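Local coordinates for protein aspartate aminotransferase (Thermotoga maritima, PDB 1O4S) that catalyses the pyridoxal-phosphate-dependent transfer of an amino group from L-aspartate to 2-oxoglutarate, yielding oxaloacetate and L-glutamate, at residues E311-K314 with K315-V318. Sequence-based numbering, arbitrary orientation.
Sequences ERLK and KMGV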
loop_
_atom_site.group_PDB
_atom_site.type_symbol
_atom_site.label_atom_id
_atom_site.label_comp_id
_atom_site.label_asym_id
_atom_site.label_seq_id
_atom_site.Cartn_x
_atom_site.Cartn_y
_atom_site.Cartn_z
ATOM N N GLU B 311 35.946 13.716 7.759
ATOM C CA GLU B 311 37.270 14.046 8.302
ATOM C C GLU B 311 37.821 12.883 9.118
ATOM O O GLU B 311 38.962 12.489 8.960
ATOM C CB GLU B 311 37.268 15.321 9.162
ATOM C CG GLU B 311 38.616 15.516 9.889
ATOM C CD GLU B 311 38.915 16.943 10.367
ATOM O OE1 GLU B 311 40.064 17.170 10.854
ATOM O OE2 GLU B 311 38.018 17.829 10.272
ATOM N N ARG B 312 37.005 12.334 9.993
ATOM C CA ARG B 312 37.447 11.285 10.888
ATOM C C ARG B 312 37.944 10.029 10.157
ATOM O O ARG B 312 39.007 9.487 10.488
ATOM C CB ARG B 312 36.311 10.928 11.829
ATOM C CG ARG B 312 36.730 10.149 13.005
ATOM C CD ARG B 312 37.622 10.901 13.965
ATOM N NE ARG B 312 37.096 10.632 15.290
ATOM C CZ ARG B 312 37.309 9.524 16.000
ATOM N NH1 ARG B 312 38.120 8.559 15.576
ATOM N NH2 ARG B 312 36.717 9.408 17.178
ATOM N N LEU B 313 37.203 9.605 9.141
ATOM C CA LEU B 313 37.502 8.365 8.436
ATOM C C LEU B 313 38.734 8.495 7.555
ATOM O O LEU B 313 39.511 7.553 7.475
ATOM C CB LEU B 313 36.305 7.896 7.603
ATOM C CG LEU B 313 35.209 7.226 8.424
ATOM C CD1 LEU B 313 33.965 6.985 7.576
ATOM C CD2 LEU B 313 35.695 5.924 9.061
ATOM N N LYS B 314 38.864 9.634 6.875
ATOM C CA LYS B 314 40.082 10.024 6.147
ATOM C C LYS B 314 41.341 9.831 7.017
ATOM O O LYS B 314 42.296 9.146 6.622
ATOM C CB LYS B 314 40.018 11.508 5.722
ATOM C CG LYS B 314 39.239 11.814 4.434
ATOM C CD LYS B 314 39.685 13.164 3.780
ATOM C CE LYS B 314 41.048 13.056 3.025
ATOM N NZ LYS B 314 41.480 14.301 2.284
ATOM N N LYS B 315 41.298 10.449 8.194
ATOM C CA LYS B 315 42.331 10.377 9.229
ATOM C C LYS B 315 42.714 8.936 9.627
ATOM O O LYS B 315 43.887 8.647 9.829
ATOM C CB LYS B 315 41.830 11.188 10.442
ATOM C CG LYS B 315 42.649 11.145 11.728
ATOM C CD LYS B 315 42.141 12.270 12.687
ATOM C CE LYS B 315 42.266 11.930 14.191
ATOM N NZ LYS B 315 40.977 12.249 14.921
ATOM N N MET B 316 41.728 8.048 9.711
ATOM C CA MET B 316 41.945 6.633 10.030
ATOM C C MET B 316 42.474 5.794 8.834
ATOM O O MET B 316 42.704 4.583 8.960
ATOM C CB MET B 316 40.622 6.005 10.495
ATOM C CG MET B 316 40.045 6.555 11.793
ATOM S SD MET B 316 38.241 6.116 12.057
ATOM C CE MET B 316 38.373 4.393 11.602
ATOM N N GLY B 317 42.641 6.429 7.676
ATOM C CA GLY B 317 43.075 5.744 6.472
ATOM C C GLY B 317 41.994 4.899 5.817
ATOM O O GLY B 317 42.293 3.959 5.082
ATOM N N VAL B 318 40.728 5.220 6.074
ATOM C CA VAL B 318 39.617 4.473 5.480
ATOM C C VAL B 318 39.318 5.063 4.096
ATOM O O VAL B 318 39.428 6.280 3.883
ATOM C CB VAL B 318 38.379 4.460 6.432
ATOM C CG1 VAL B 318 37.110 3.982 5.724
ATOM C CG2 VAL B 318 38.673 3.594 7.673
HETATM O O HOH W 1 42.026 7.906 4.187
#
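Leu313 meets Met316 and Val318 where helix 296-315 ends in a Schellman motif. Leu313 CD2 carries the apolar contact, lying 3.9 Å from Met316 SD and 4.0 Å from Val318 CG2. Met316 CG stands anti to its own carbonyl carbon (chi1 -65°), which turns the side chain back along the last turn, with CG 3.4 Å from Arg312 O and the sulfur beyond it against Leu313 CD2. The backbone closes the end: Val318 N reaches back to Leu313 O (3.0 Å), and Gly317, at positive phi (75°), gives its N-H to Lys314 O from above the carbonyl plane, 58° out of it. Farther out, Leu329 and Phe320 pack on Leu313, while Leu386 of helix 372-386 touches both Met316 and Val318. Arg312 turns its guanidinium to the same helix, in salt bridges with Asp380 and Glu383; Lys315 NZ, a like charge, lies 4.2 Å from Arg312 NE, and the two carboxylates are likely to ease the repulsion. An alanine at Met316 would lack the thioether and would probably leave Leu313 CD2 without its sulfur and methyl neighbours, and Leu386 without part of its packing. One water donates to both Lys314 O (2.7 Å) and Val318 O (3.1 Å), bridging the last turn to the outgoing chain.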